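Local coordinates for thioesterase domain-containing protein (Pyrococcus horikoshii, PDB 1IXL) that is of unknown function but adopts the hot-dog fold and may, like members of its family, hydrolyse acyl-CoA thioesters, at residues A[75-80]-A[113-118]; A[89-94]-A[101-106]. All coordinates share one frame; numbering follows the deposited sequence.

Interactions 1 and 2 are two strand pairings in one antiparallel hot-dog sheet, with centres about 13 Å apart. Interaction 2 is the hairpin of strands 86-97 and 100-109; interaction 1 brings strand 68-77, outermost in the sheet within this chain, against strand 112-123. Since 100-109 and 112-123 are neighbours, the two contacts meet directly: Gly-117 O lies 2.9 Å from Val-105 N, probably a hydrogen bond, and Val-113 CG2 packs on Lys-106 CD at 4.2 Å. Both also reach helix 48-63, where Ala-55 touches Leu-115 of one contact and Val-105 of the other. No ligand marks an active site here, so neither contact can be tied to a substrate pocket.

Interaction 1: A[75-80]-A[113-118]; sequences VRFTKP and VVLEGK
Backbone hydrogen bonds set this antiparallel pairing. Arg-76 and Glu-116 form its hydrogen-bonded pair: Arg-76 N reaches Glu-116 O at 2.9 Å, nearly along the C=O axis, and Glu-116 N returns to Arg-76 O. Past Phe-77 the ladder gives way to a loop. There Thr-78 N binds Val-114 O from above the carbonyl plane, while Thr-78 OG1, set between its own N and carbonyl carbon (chi1 58°), donates to Val-113 O at 2.7 Å, likewise from above the carbonyl plane. Three donors gather on Val-114 O: Thr-78 N, a weak bond from Lys-79 N, and a water at 2.7 Å that also donates to Lys-79 O and sits at the edge of the Phe-77 ring, in its plane.

The charged pair is looser. Arg-76 and Glu-116 run side by side in the same direction, Arg-76 CD 3.1 Å from Glu-116 OE2, but the salt bridge from Arg-76 NE to that oxygen is long at 3.9 Å, with guanidinium and carboxylate planes 82° apart.

Apolar contact lies on the other face. Leu-115 CD1 comes over one face of the Phe-77 ring, a CH-pi contact 4.2 Å from its centroid, and Val-75 CB also meets this methyl. Across from Val-75, Gly-117 brings the backbones close; a CB there would fall 2.6 Å from Val-75 CG1.

Val-114 and Leu-115 form a classic beta bulge opposite Val-107 of strand 100-109. On the helical side, Leu-115 rests on Thr-51 and Ala-55, and Val-75 on Phe-52, all of helix 48-63.

Interaction 2: A[89-94]-A[101-106]; sequences AKAKII and KIVEVK
The Glu-104 carboxylate is the flat side-chain group of this beta hairpin in the hot-dog sheet: Lys-106 NZ, of the same strand, stands over one face and makes a salt bridge to OE2 at 3.6 Å, while Ile-94 CG2 approaches OE1 from the other side of the plane at 4.1 Å. Lys-90 with Lys-106 and Lys-92 with Glu-104 are hydrogen-bonded pairs, each closed by two N-H...O bonds; Lys-90 N to Lys-106 O is almost straight (175° at the hydrogen), and Ile-94 N to Ile-102 O, 2.7 Å, adds a fifth hydrogen bond.

Lys-90, Lys-92, Glu-104 and Lys-106 share one face of the sheet, where Lys-90 makes a cation-pi contact with Tyr-108. On the other, Ala-91 CB fits between Val-105 CG2 at 3.6 Å and Val-103 CG1, and the Ile-93 and Val-103 side chains cross obliquely, CG1 meeting CG2; Ala-91 and Val-105 also touch helix 48-63.

Ile-94 carries CG1 in the crowded position between its N and carbonyl carbon (chi1 56°), which lays that branch on Ile-102 and turns CG2 to Glu-104 CB. An alanine here would remove both branches and probably loosen the packing on Ile-102 and Glu-104. Ile-94 CG1 touches closest at Ile-102 O, 3.3 Å.

Interaction 1: A[75-80]-A[113-118]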
loop_
_atom_site.group_PDB
_atom_site.type_symbol
_atom_site.label_atom_id
_atom_site.label_comp_id
_atom_site.label_asym_id
_atom_site.label_seq_id
_atom_site.Cartn_x
_atom_site.Cartn_y
_atom_site.Cartn_z
ATOM N N VAL A 75 10.976 -0.489 -5.312
ATOM C CA VAL A 75 10.861 -1.030 -3.962
ATOM C C VAL A 75 12.052 -1.909 -3.610
ATOM O O VAL A 75 12.714 -2.473 -4.489
ATOM C CB VAL A 75 9.578 -1.871 -3.787
ATOM C CG1 VAL A 75 8.325 -0.988 -3.987
ATOM C CG2 VAL A 75 9.581 -3.053 -4.774
ATOM N N ARG A 76 12.330 -1.991 -2.319
ATOM C CA ARG A 76 13.410 -2.822 -1.794
ATOM C C ARG A 76 12.755 -3.673 -0.728
ATOM O O ARG A 76 12.037 -3.158 0.144
ATOM C CB ARG A 76 14.503 -1.978 -1.115
ATOM C CG ARG A 76 15.330 -1.139 -2.055
ATOM C CD ARG A 76 16.224 -0.166 -1.296
ATOM N NE ARG A 76 16.834 0.788 -2.219
ATOM C CZ ARG A 76 17.905 0.521 -2.958
ATOM N NH1 ARG A 76 18.487 -0.672 -2.869
ATOM N NH2 ARG A 76 18.381 1.438 -3.796
ATOM N N PHE A 77 12.971 -4.975 -0.806
ATOM C CA PHE A 77 12.411 -5.872 0.185
ATOM C C PHE A 77 13.562 -6.007 1.168
ATOM O O PHE A 77 14.624 -6.499 0.824
ATOM C CB PHE A 77 12.061 -7.203 -0.470
ATOM C CG PHE A 77 10.958 -7.090 -1.491
ATOM C CD1 PHE A 77 11.208 -6.542 -2.753
ATOM C CD2 PHE A 77 9.679 -7.507 -1.187
ATOM C CE1 PHE A 77 10.179 -6.417 -3.694
ATOM C CE2 PHE A 77 8.634 -7.386 -2.126
ATOM C CZ PHE A 77 8.899 -6.838 -3.377
ATOM N N THR A 78 13.346 -5.564 2.389
ATOM C CA THR A 78 14.412 -5.545 3.382
ATOM C C THR A 78 14.479 -6.747 4.319
ATOM O O THR A 78 15.563 -7.098 4.805
ATOM C CB THR A 78 14.313 -4.244 4.198
ATOM O OG1 THR A 78 13.026 -4.172 4.812
ATOM C CG2 THR A 78 14.451 -3.029 3.270
ATOM N N LYS A 79 13.333 -7.360 4.578
ATOM C CA LYS A 79 13.253 -8.550 5.453
ATOM C C LYS A 79 12.194 -9.504 4.924
ATOM O O LYS A 79 11.148 -9.060 4.452
ATOM C CB LYS A 79 12.856 -8.168 6.873
ATOM C CG LYS A 79 13.905 -7.425 7.664
ATOM C CD LYS A 79 13.367 -7.175 9.068
ATOM C CE LYS A 79 14.490 -6.945 10.070
ATOM N NZ LYS A 79 15.298 -5.756 9.695
ATOM N N PRO A 80 12.444 -10.829 5.003
ATOM C CA PRO A 80 11.475 -11.810 4.517
ATOM C C PRO A 80 10.226 -11.812 5.383
ATOM O O PRO A 80 10.292 -11.568 6.583
ATOM C CB PRO A 80 12.250 -13.126 4.596
ATOM C CG PRO A 80 13.108 -12.920 5.852
ATOM C CD PRO A 80 13.609 -11.498 5.624
ATOM N N VAL A 113 11.175 -2.875 9.453
ATOM C CA VAL A 113 10.790 -2.533 8.094
ATOM C C VAL A 113 11.015 -3.790 7.237
ATOM O O VAL A 113 12.095 -4.391 7.290
ATOM C CB VAL A 113 11.650 -1.370 7.559
ATOM C CG1 VAL A 113 11.387 -1.156 6.074
ATOM C CG2 VAL A 113 11.313 -0.082 8.346
ATOM N N VAL A 114 9.993 -4.213 6.488
ATOM C CA VAL A 114 10.125 -5.380 5.619
ATOM C C VAL A 114 10.136 -4.940 4.149
ATOM O O VAL A 114 10.552 -5.690 3.274
ATOM C CB VAL A 114 8.979 -6.422 5.849
ATOM C CG1 VAL A 114 8.997 -6.894 7.303
ATOM C CG2 VAL A 114 7.608 -5.819 5.497
ATOM N N LEU A 115 9.650 -3.725 3.884
ATOM C CA LEU A 115 9.662 -3.184 2.530
ATOM C C LEU A 115 9.703 -1.662 2.569
ATOM O O LEU A 115 9.086 -1.051 3.430
ATOM C CB LEU A 115 8.412 -3.625 1.735
ATOM C CG LEU A 115 8.321 -3.040 0.300
ATOM C CD1 LEU A 115 7.610 -4.036 -0.611
ATOM C CD2 LEU A 115 7.582 -1.675 0.289
ATOM N N GLU A 116 10.432 -1.052 1.643
ATOM C CA GLU A 116 10.462 0.406 1.560
ATOM C C GLU A 116 10.394 0.743 0.081
ATOM O O GLU A 116 11.005 0.066 -0.759
ATOM C CB GLU A 116 11.747 1.001 2.181
ATOM C CG GLU A 116 13.046 0.350 1.690
ATOM C CD GLU A 116 14.306 1.061 2.169
ATOM O OE1 GLU A 116 14.331 1.498 3.341
ATOM O OE2 GLU A 116 15.273 1.163 1.373
ATOM N N GLY A 117 9.658 1.788 -0.260
ATOM C CA GLY A 117 9.581 2.119 -1.668
ATOM C C GLY A 117 9.015 3.476 -1.982
ATOM O O GLY A 117 8.450 4.129 -1.107
ATOM N N LYS A 118 9.209 3.900 -3.228
ATOM C CA LYS A 118 8.679 5.158 -3.721
ATOM C C LYS A 118 7.635 4.776 -4.760
ATOM O O LYS A 118 7.908 3.960 -5.643
ATOM C CB LYS A 118 9.764 5.997 -4.389
ATOM C CG LYS A 118 10.719 6.656 -3.415
ATOM C CD LYS A 118 11.355 7.900 -4.034
ATOM C CE LYS A 118 12.569 8.336 -3.220
ATOM N NZ LYS A 118 12.439 7.910 -1.793
HETATM O O HOH W 1 9.782 -8.157 2.401
#

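Interaction 2: A[89-94]-A[101-106]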
loop_
_atom_site.group_PDB
_atom_site.type_symbol
_atom_site.label_atom_id
_atom_site.label_comp_id
_atom_site.label_asym_id
_atom_site.label_seq_id
_atom_site.Cartn_x
_atom_site.Cartn_y
_atom_site.Cartn_z
ATOM N N ALA A 89 1.369 -1.070 6.424
ATOM C CA ALA A 89 2.008 -0.181 5.475
ATOM C C ALA A 89 1.638 1.263 5.838
ATOM O O ALA A 89 0.469 1.555 6.070
ATOM C CB ALA A 89 1.527 -0.514 4.070
ATOM N N LYS A 90 2.646 2.134 5.905
ATOM C CA LYS A 90 2.470 3.552 6.193
ATOM C C LYS A 90 2.933 4.345 4.965
ATOM O O LYS A 90 4.103 4.323 4.605
ATOM C CB LYS A 90 3.263 3.932 7.451
ATOM C CG LYS A 90 2.777 3.122 8.669
ATOM C CD LYS A 90 3.416 3.534 9.990
ATOM C CE LYS A 90 3.043 2.505 11.068
ATOM N NZ LYS A 90 3.685 2.851 12.372
ATOM N N ALA A 91 1.989 5.036 4.332
ATOM C CA ALA A 91 2.230 5.799 3.101
ATOM C C ALA A 91 2.056 7.310 3.258
ATOM O O ALA A 91 1.053 7.760 3.790
ATOM C CB ALA A 91 1.283 5.297 2.013
ATOM N N LYS A 92 3.032 8.090 2.793
ATOM C CA LYS A 92 2.929 9.550 2.879
ATOM C C LYS A 92 3.326 10.219 1.563
ATOM O O LYS A 92 4.302 9.825 0.935
ATOM C CB LYS A 92 3.814 10.101 4.001
ATOM C CG LYS A 92 3.733 11.645 4.109
ATOM C CD LYS A 92 4.434 12.190 5.336
ATOM C CE LYS A 92 5.938 11.997 5.284
ATOM N NZ LYS A 92 6.608 12.791 6.376
ATOM N N ILE A 93 2.542 11.200 1.123
ATOM C CA ILE A 93 2.878 11.917 -0.094
ATOM C C ILE A 93 4.113 12.734 0.275
ATOM O O ILE A 93 4.078 13.506 1.229
ATOM C CB ILE A 93 1.753 12.868 -0.521
ATOM C CG1 ILE A 93 0.527 12.060 -0.956
ATOM C CG2 ILE A 93 2.228 13.748 -1.673
ATOM C CD1 ILE A 93 -0.666 12.932 -1.340
ATOM N N ILE A 94 5.219 12.534 -0.439
ATOM C CA ILE A 94 6.430 13.284 -0.121
ATOM C C ILE A 94 6.721 14.384 -1.138
ATOM O O ILE A 94 7.564 15.255 -0.896
ATOM C CB ILE A 94 7.685 12.374 0.016
ATOM C CG1 ILE A 94 7.896 11.548 -1.260
ATOM C CG2 ILE A 94 7.552 11.480 1.253
ATOM C CD1 ILE A 94 9.279 10.888 -1.321
ATOM N N LYS A 101 1.911 12.494 -7.984
ATOM C CA LYS A 101 2.239 12.482 -6.570
ATOM C C LYS A 101 3.308 11.422 -6.285
ATOM O O LYS A 101 3.202 10.298 -6.755
ATOM C CB LYS A 101 0.983 12.146 -5.769
ATOM C CG LYS A 101 -0.258 12.936 -6.193
ATOM C CD LYS A 101 -0.180 14.375 -5.707
ATOM C CE LYS A 101 -1.467 15.149 -6.000
ATOM N NZ LYS A 101 -2.685 14.465 -5.489
ATOM N N ILE A 102 4.346 11.784 -5.543
ATOM C CA ILE A 102 5.381 10.813 -5.190
ATOM C C ILE A 102 5.070 10.417 -3.745
ATOM O O ILE A 102 5.012 11.259 -2.856
ATOM C CB ILE A 102 6.791 11.415 -5.295
ATOM C CG1 ILE A 102 7.080 11.797 -6.748
ATOM C CG2 ILE A 102 7.832 10.404 -4.834
ATOM C CD1 ILE A 102 8.416 12.546 -6.942
ATOM N N VAL A 103 4.840 9.131 -3.519
ATOM C CA VAL A 103 4.478 8.659 -2.189
ATOM C C VAL A 103 5.526 7.687 -1.682
ATOM O O VAL A 103 5.928 6.781 -2.400
ATOM C CB VAL A 103 3.128 7.941 -2.251
ATOM C CG1 VAL A 103 2.727 7.435 -0.874
ATOM C CG2 VAL A 103 2.077 8.896 -2.826
ATOM N N GLU A 104 5.985 7.889 -0.458
ATOM C CA GLU A 104 6.963 6.978 0.107
ATOM C C GLU A 104 6.157 6.011 0.965
ATOM O O GLU A 104 5.209 6.413 1.642
ATOM C CB GLU A 104 7.977 7.734 0.974
ATOM C CG GLU A 104 8.971 6.817 1.677
ATOM C CD GLU A 104 10.093 7.581 2.355
ATOM O OE1 GLU A 104 9.785 8.559 3.079
ATOM O OE2 GLU A 104 11.275 7.203 2.165
ATOM N N VAL A 105 6.500 4.733 0.919
ATOM C CA VAL A 105 5.772 3.763 1.721
ATOM C C VAL A 105 6.768 2.842 2.409
ATOM O O VAL A 105 7.784 2.441 1.829
ATOM C CB VAL A 105 4.819 2.869 0.859
ATOM C CG1 VAL A 105 4.061 1.924 1.755
ATOM C CG2 VAL A 105 3.835 3.716 0.067
ATOM N N LYS A 106 6.481 2.528 3.658
ATOM C CA LYS A 106 7.318 1.617 4.406
ATOM C C LYS A 106 6.344 0.621 4.998
ATOM O O LYS A 106 5.295 1.007 5.519
ATOM C CB LYS A 106 8.090 2.357 5.510
ATOM C CG LYS A 106 9.361 3.017 5.000
ATOM C CD LYS A 106 10.331 3.310 6.131
ATOM C CE LYS A 106 10.356 4.779 6.474
ATOM N NZ LYS A 106 10.887 5.549 5.317
#